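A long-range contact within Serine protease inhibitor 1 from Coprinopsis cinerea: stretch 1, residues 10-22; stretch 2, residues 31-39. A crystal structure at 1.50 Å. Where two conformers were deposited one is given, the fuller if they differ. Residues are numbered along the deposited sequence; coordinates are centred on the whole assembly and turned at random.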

ATOM      1  N   THR A  10       1.052  -6.519  -4.814  1.00 11.56           N
ATOM      2  CA  THR A  10       0.274  -6.216  -6.021  1.00 11.37           C
ATOM      3  C   THR A  10      -1.151  -5.825  -5.653  1.00 13.03           C
ATOM      4  O   THR A  10      -1.644  -6.161  -4.576  1.00 11.65           O
ATOM      5  CB  THR A  10       0.164  -7.434  -6.947  1.00 11.64           C
ATOM      6  OG1 THR A  10      -0.313  -8.569  -6.185  1.00 13.87           O
ATOM      7  CG2 THR A  10       1.547  -7.754  -7.525  1.00 14.76           C
ATOM      8  N   SER A  11      -1.749  -5.033  -6.521  1.00  9.72           N
ATOM      9  CA  SER A  11      -3.164  -4.651  -6.430  1.00  9.75           C
ATOM     10  C   SER A  11      -4.092  -5.715  -6.985  1.00 10.36           C
ATOM     11  O   SER A  11      -3.874  -6.205  -8.068  1.00 10.15           O
ATOM     12  CB  SER A  11      -3.379  -3.363  -7.204  1.00  9.44           C
ATOM     13  OG  SER A  11      -4.778  -3.071  -7.373  1.00  9.55           O
ATOM     14  N   LYS A  12      -5.159  -6.061  -6.261  1.00  7.55           N
ATOM     15  CA  LYS A  12      -6.106  -7.029  -6.769  1.00 10.69           C
ATOM     16  C   LYS A  12      -6.914  -6.495  -7.952  1.00  9.39           C
ATOM     17  O   LYS A  12      -7.514  -7.277  -8.683  1.00 11.30           O
ATOM     18  CB  LYS A  12      -7.058  -7.470  -5.644  1.00  7.59           C
ATOM     19  CG  LYS A  12      -6.412  -8.451  -4.622  1.00 11.96           C
ATOM     20  CD  LYS A  12      -6.351  -9.900  -5.133  1.00 17.00           C
ATOM     21  CE  LYS A  12      -7.633 -10.620  -4.871  1.00 19.59           C
ATOM     22  NZ  LYS A  12      -7.611 -11.896  -5.638  1.00 34.89           N
ATOM     23  N   VAL A  13      -6.934  -5.171  -8.138  1.00  9.68           N
ATOM     24  CA  VAL A  13      -7.661  -4.564  -9.288  1.00 11.45           C
ATOM     25  C   VAL A  13      -7.087  -5.076 -10.606  1.00 12.13           C
ATOM     26  O   VAL A  13      -7.837  -5.374 -11.554  1.00 12.90           O
ATOM     27  CB  VAL A  13      -7.469  -3.029  -9.303  1.00 12.12           C
ATOM     28  CG1 VAL A  13      -8.027  -2.393 -10.634  1.00 12.01           C
ATOM     29  CG2 VAL A  13      -8.196  -2.484  -8.129  1.00 14.72           C
ATOM     30  N   ASN A  14      -5.778  -5.114 -10.701  1.00 14.78           N
ATOM     31  CA  ASN A  14      -5.157  -5.255 -12.029  1.00 12.97           C
ATOM     32  C   ASN A  14      -3.976  -6.197 -12.020  1.00 17.15           C
ATOM     33  O   ASN A  14      -3.395  -6.491 -13.068  1.00 17.99           O
ATOM     34  CB  ASN A  14      -4.814  -3.873 -12.592  1.00 14.31           C
ATOM     35  CG  ASN A  14      -4.097  -3.007 -11.581  1.00 14.16           C
ATOM     36  OD1 ASN A  14      -3.289  -3.504 -10.829  1.00 13.47           O
ATOM     37  ND2 ASN A  14      -4.434  -1.725 -11.543  1.00 19.95           N
ATOM     38  N   GLY A  15      -3.595  -6.677 -10.835  1.00 12.20           N
ATOM     39  CA  GLY A  15      -2.434  -7.555 -10.685  1.00 16.15           C
ATOM     40  C   GLY A  15      -1.096  -6.848 -10.755  1.00 15.48           C
ATOM     41  O   GLY A  15      -0.044  -7.496 -10.636  1.00 18.54           O
ATOM     42  N   LEU A  16      -1.120  -5.531 -10.923  1.00 15.16           N
ATOM     43  CA  LEU A  16       0.125  -4.742 -11.072  1.00 15.24           C
ATOM     44  C   LEU A  16       0.812  -4.533  -9.712  1.00 14.61           C
ATOM     45  O   LEU A  16       0.151  -4.456  -8.663  1.00 13.20           O
ATOM     46  CB  LEU A  16      -0.172  -3.401 -11.723  1.00 18.24           C
ATOM     47  CG  LEU A  16      -0.664  -3.518 -13.176  1.00 19.46           C
ATOM     48  CD1 LEU A  16      -1.014  -2.179 -13.774  1.00 30.99           C
ATOM     49  CD2 LEU A  16       0.328  -4.328 -14.034  1.00 27.84           C
ATOM     50  N   HIS A  17       2.133  -4.559  -9.706  1.00 13.12           N
ATOM     51  CA  HIS A  17       2.888  -4.225  -8.510  1.00 11.57           C
ATOM     52  C   HIS A  17       2.591  -2.804  -8.112  1.00 11.09           C
ATOM     53  O   HIS A  17       2.367  -1.931  -8.956  1.00 13.39           O
ATOM     54  CB  HIS A  17       4.391  -4.405  -8.744  1.00 14.64           C
ATOM     55  CG  HIS A  17       4.822  -5.840  -8.824  1.00 19.60           C
ATOM     56  ND1 HIS A  17       5.690  -6.406  -7.914  1.00 36.89           N
ATOM     57  CD2 HIS A  17       4.427  -6.836  -9.642  1.00 21.55           C
ATOM     58  CE1 HIS A  17       5.863  -7.680  -8.221  1.00 30.62           C
ATOM     59  NE2 HIS A  17       5.091  -7.968  -9.253  1.00 28.43           N
ATOM     60  N   VAL A  18       2.645  -2.566  -6.814  1.00 10.51           N
ATOM     61  CA  VAL A  18       2.574  -1.249  -6.211  0.80 10.52           C
ATOM     62  C   VAL A  18       3.965  -0.823  -5.692  1.00 11.79           C
ATOM     63  O   VAL A  18       4.678  -1.646  -5.105  1.00 11.32           O
ATOM     64  CB  VAL A  18       1.573  -1.370  -5.044  0.80 10.34           C
ATOM     65  CG1 VAL A  18       1.488  -0.083  -4.246  0.80 13.27           C
ATOM     66  CG2 VAL A  18       0.207  -1.801  -5.596  0.80 11.70           C
ATOM     67  N   GLY A  19       4.374   0.418  -5.955  1.00 11.09           N
ATOM     68  CA  GLY A  19       5.649   0.872  -5.402  1.00  9.93           C
ATOM     69  C   GLY A  19       6.144   2.077  -6.178  1.00 11.19           C
ATOM     70  O   GLY A  19       5.351   2.955  -6.546  1.00 12.21           O
ATOM     71  N   ARG A  20       7.462   2.147  -6.399  1.00 10.45           N
ATOM     72  CA  ARG A  20       8.073   3.328  -6.969  1.00 12.97           C
ATOM     73  C   ARG A  20       8.766   2.942  -8.255  1.00 12.85           C
ATOM     74  O   ARG A  20       9.392   1.885  -8.340  1.00 16.16           O
ATOM     75  CB  ARG A  20       9.018   3.962  -5.941  1.00 12.40           C
ATOM     76  CG  ARG A  20       8.308   4.650  -4.788  1.00 12.41           C
ATOM     77  CD  ARG A  20       9.212   4.899  -3.567  1.00 14.44           C
ATOM     78  NE  ARG A  20      10.248   5.906  -3.890  1.00 15.32           N
ATOM     79  CZ  ARG A  20      11.245   6.237  -3.069  1.00 16.65           C
ATOM     80  NH1 ARG A  20      11.393   5.651  -1.887  1.00 21.39           N
ATOM     81  NH2 ARG A  20      12.141   7.145  -3.462  1.00 18.43           N
ATOM     82  N   PRO A  21       8.685   3.828  -9.269  1.00 16.36           N
ATOM     83  CA  PRO A  21       9.270   3.512 -10.582  1.00 18.57           C
ATOM     84  C   PRO A  21      10.786   3.734 -10.593  1.00 18.91           C
ATOM     85  O   PRO A  21      11.332   4.235  -9.615  1.00 18.73           O
ATOM     86  CB  PRO A  21       8.610   4.554 -11.497  1.00 17.62           C
ATOM     87  CG  PRO A  21       8.402   5.722 -10.636  1.00 20.87           C
ATOM     88  CD  PRO A  21       7.981   5.118  -9.271  1.00 16.07           C
ATOM     89  N   LEU A  22      11.439   3.357 -11.706  1.00 21.10           N
ATOM     90  CA  LEU A  22      12.904   3.457 -11.823  1.00 25.44           C
ATOM     91  C   LEU A  22      13.355   4.925 -11.853  1.00 23.90           C
ATOM     92  O   LEU A  22      14.338   5.275 -11.211  1.00 28.73           O
ATOM     93  CB  LEU A  22      13.406   2.713 -13.078  1.00 28.95           C
ATOM     94  CG  LEU A  22      14.927   2.480 -13.163  1.00 38.36           C
ATOM     95  CD1 LEU A  22      15.387   1.443 -12.132  1.00 43.26           C
ATOM     96  CD2 LEU A  22      15.368   2.078 -14.583  1.00 40.25           C
ATOM     97  N   LYS A  31       7.539  11.057  -2.415  1.00 12.85           N
ATOM     98  CA  LYS A  31       7.482  10.397  -3.708  1.00 13.28           C
ATOM     99  C   LYS A  31       6.195   9.602  -3.817  1.00 14.55           C
ATOM    100  O   LYS A  31       5.815   8.873  -2.866  1.00 11.38           O
ATOM    101  CB  LYS A  31       8.680   9.483  -3.911  1.00 13.13           C
ATOM    102  CG  LYS A  31      10.042  10.243  -3.920  1.00 15.22           C
ATOM    103  CD  LYS A  31      10.185  11.021  -5.234  1.00 14.62           C
ATOM    104  CE  LYS A  31      11.474  11.884  -5.176  1.00 20.90           C
ATOM    105  NZ  LYS A  31      11.253  13.227  -4.506  1.00 19.53           N
ATOM    106  N   ARG A  32       5.559   9.627  -4.989  1.00 11.27           N
ATOM    107  CA  ARG A  32       4.276   8.918  -5.143  0.50 10.01           C
ATOM    108  C   ARG A  32       4.482   7.420  -5.121  1.00  8.81           C
ATOM    109  O   ARG A  32       5.383   6.872  -5.785  1.00 11.09           O
ATOM    110  CB  ARG A  32       3.597   9.303  -6.455  0.50  9.47           C
ATOM    111  CG  ARG A  32       2.954  10.682  -6.456  0.50  5.36           C
ATOM    112  CD  ARG A  32       2.359  10.970  -7.868  0.50  6.61           C
ATOM    113  NE  ARG A  32       1.942  12.361  -7.990  0.50  9.34           N
ATOM    114  CZ  ARG A  32       1.073  12.844  -8.890  0.50  9.32           C
ATOM    115  NH1 ARG A  32       0.413  12.047  -9.763  0.50  6.10           N
ATOM    116  NH2 ARG A  32       0.787  14.132  -8.835  0.50  3.79           N
ATOM    117  N   ILE A  33       3.574   6.759  -4.398  1.00  8.68           N
ATOM    118  CA  ILE A  33       3.441   5.324  -4.526  1.00  8.14           C
ATOM    119  C   ILE A  33       2.427   5.030  -5.601  1.00  9.37           C
ATOM    120  O   ILE A  33       1.375   5.629  -5.631  1.00 10.07           O
ATOM    121  CB  ILE A  33       3.040   4.648  -3.181  1.00  7.09           C
ATOM    122  CG1 ILE A  33       4.107   4.874  -2.082  1.00 10.26           C
ATOM    123  CG2 ILE A  33       2.804   3.144  -3.418  1.00 10.47           C
ATOM    124  CD1 ILE A  33       5.483   4.409  -2.443  1.00 15.25           C
ATOM    125  N   ARG A  34       2.829   4.198  -6.554  1.00 10.81           N
ATOM    126  CA  ARG A  34       2.041   4.038  -7.788  1.00 10.21           C
ATOM    127  C   ARG A  34       1.695   2.573  -8.085  1.00 10.02           C
ATOM    128  O   ARG A  34       2.366   1.639  -7.623  1.00 12.88           O
ATOM    129  CB  ARG A  34       2.774   4.638  -8.986  1.00  9.89           C
ATOM    130  CG  ARG A  34       3.368   6.020  -8.770  1.00 10.84           C
ATOM    131  CD  ARG A  34       4.321   6.329  -9.941  1.00 11.49           C
ATOM    132  NE  ARG A  34       5.013   7.596  -9.741  1.00 12.34           N
ATOM    133  CZ  ARG A  34       4.617   8.742 -10.273  1.00 13.24           C
ATOM    134  NH1 ARG A  34       3.483   8.799 -10.971  1.00 11.92           N
ATOM    135  NH2 ARG A  34       5.345   9.844 -10.114  1.00 14.69           N
ATOM    136  N   VAL A  35       0.713   2.366  -8.979  1.00 11.39           N
ATOM    137  CA  VAL A  35       0.679   1.088  -9.667  0.50  9.79           C
ATOM    138  C   VAL A  35       1.677   1.101 -10.822  1.00 12.77           C
ATOM    139  O   VAL A  35       1.808   2.110 -11.513  1.00 13.56           O
ATOM    140  CB  VAL A  35      -0.726   0.684 -10.150  0.50 14.01           C
ATOM    141  CG1 VAL A  35      -1.570   0.108  -8.966  0.50 10.52           C
ATOM    142  CG2 VAL A  35      -1.413   1.824 -10.858  0.50 12.01           C
ATOM    143  N   LEU A  36       2.464   0.040 -10.926  1.00 12.54           N
ATOM    144  CA  LEU A  36       3.654   0.047 -11.816  1.00 13.35           C
ATOM    145  C   LEU A  36       3.429  -0.765 -13.079  1.00 16.87           C
ATOM    146  O   LEU A  36       2.861  -1.834 -13.011  1.00 16.29           O
ATOM    147  CB  LEU A  36       4.861  -0.517 -11.048  1.00 15.83           C
ATOM    148  CG  LEU A  36       5.210   0.315  -9.798  1.00 17.13           C
ATOM    149  CD1 LEU A  36       6.294  -0.342  -8.950  1.00 13.38           C
ATOM    150  CD2 LEU A  36       5.673   1.735 -10.180  1.00 16.49           C
ATOM    151  N   PRO A  37       3.993  -0.308 -14.220  1.00 15.91           N
ATOM    152  CA  PRO A  37       4.097  -1.226 -15.356  1.00 20.39           C
ATOM    153  C   PRO A  37       4.912  -2.474 -15.005  1.00 20.76           C
ATOM    154  O   PRO A  37       5.868  -2.393 -14.211  1.00 21.10           O
ATOM    155  CB  PRO A  37       4.864  -0.395 -16.400  1.00 18.90           C
ATOM    156  CG  PRO A  37       4.795   1.037 -15.950  1.00 18.68           C
ATOM    157  CD  PRO A  37       4.765   0.926 -14.426  1.00 18.05           C
ATOM    158  N   GLU A  38       4.551  -3.611 -15.602  1.00 23.04           N
ATOM    159  CA  GLU A  38       5.351  -4.826 -15.533  1.00 26.62           C
ATOM    160  C   GLU A  38       6.821  -4.571 -15.869  1.00 30.53           C
ATOM    161  O   GLU A  38       7.713  -5.156 -15.260  1.00 29.70           O
ATOM    162  CB  GLU A  38       4.787  -5.895 -16.474  1.00 28.28           C
ATOM    163  CG  GLU A  38       3.546  -6.636 -15.945  1.00 30.91           C
ATOM    164  CD  GLU A  38       3.741  -7.291 -14.569  1.00 37.84           C
ATOM    165  OE1 GLU A  38       3.482  -6.624 -13.536  1.00 32.08           O
ATOM    166  OE2 GLU A  38       4.055  -8.502 -14.519  1.00 44.53           O
ATOM    167  N   ASP A  39       7.067  -3.688 -16.832  1.00 30.31           N
ATOM    168  CA  ASP A  39       8.432  -3.430 -17.276  1.00 31.76           C
ATOM    169  C   ASP A  39       9.129  -2.306 -16.526  1.00 32.51           C
ATOM    170  O   ASP A  39      10.215  -1.870 -16.918  1.00 36.73           O
ATOM    171  CB  ASP A  39       8.475  -3.200 -18.801  1.00 33.09           C
ATOM    172  CG  ASP A  39       8.038  -1.790 -19.209  1.00 38.20           C
ATOM    173  OD1 ASP A  39       7.458  -1.048 -18.383  1.00 37.46           O
ATOM    174  OD2 ASP A  39       8.266  -1.427 -20.385  1.00 39.44           O
TER
HETATM  175  O   HOH W   1       3.663  -4.419 -12.065  1.00 18.37           O

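Leu36 anchors the apolar centre, with more of its surface covered by the opposing stretch than any other residue here. Its CA-to-CB bond points sideways, yet the m,t rotamer brings the branched end back across the first stretch. There Leu36 CD1 lies 3.6 Å from Gly19 N, and Leu36 CD2 lies 4.2 Å from Pro21 CD. The Gly19 backbone angles, phi 161° and psi -142°, call for glycine in themselves, since a CB would be jammed against the preceding carbonyl O; an ideal CB on Gly19 would also crowd Leu36 CD1, at 3.5 Å. The rule is that a bare backbone position gives a long leucine a surface to lie on, and a rigid proline ring extends that surface.

The other face of the small sheet carries Val18 and Val35, whose CA atoms are 4.6 Å apart in a non-hydrogen-bonded antiparallel pair. Compact beta-branched residues suit extended backbone, and here they meet through Val18 CG2 and Val35 CG1 at 4.3 Å. Val18 packs more tightly against Ile33, with Val18 CG1 3.6 Å from Ile33 CG2, while Leu16 adds its CB 4.4 Å from Val35 CB.

Backbone hydrogen bonds fix the register. Gly19 and Arg34 form a reciprocal pair: Gly19 N donates to Arg34 O at 2.9 Å, and Arg34 N donates to Gly19 O at 2.8 Å. Further along, Leu36 N donates to His17 O at 2.8 Å. Between these bonds the valine pair brings alpha carbons close to carbonyls, giving CA-H...O contacts from Val18 CA to Arg34 O at 3.2 Å and from Val35 CA to His17 O at 3.5 Å.

Toward the periphery, long side chains pack with both their methylenes and their guanidinium groups. Arg20 starts out pointing away, but its CG lies 3.7 Å from Ile33 CD1 and its NH2 reaches 3.8 Å from Lys31 CG; its guanidinium nitrogens find hydrogen-bond partners elsewhere in the structure. Arg34, on the Gly19 face, brings its NE to 3.9 Å from Pro21 CD.

At the polar edge, a water takes over where direct pairing stops. It accepts from His17 N at 2.8 Å, and its O lies within hydrogen-bonding distance of Leu36 O at 2.9 Å and Glu38 OE1 at 2.7 Å. Glu38 curls inward with chi1 and chi2 both m, placing Glu38 OE1 at this water and 3.9 Å from Leu16 CD2. The turn leading into the contact is braced locally: Leu16 N donates to Asn14 OD1 at 3.0 Å, and Gly15 takes a positive phi of 77° that favours glycine.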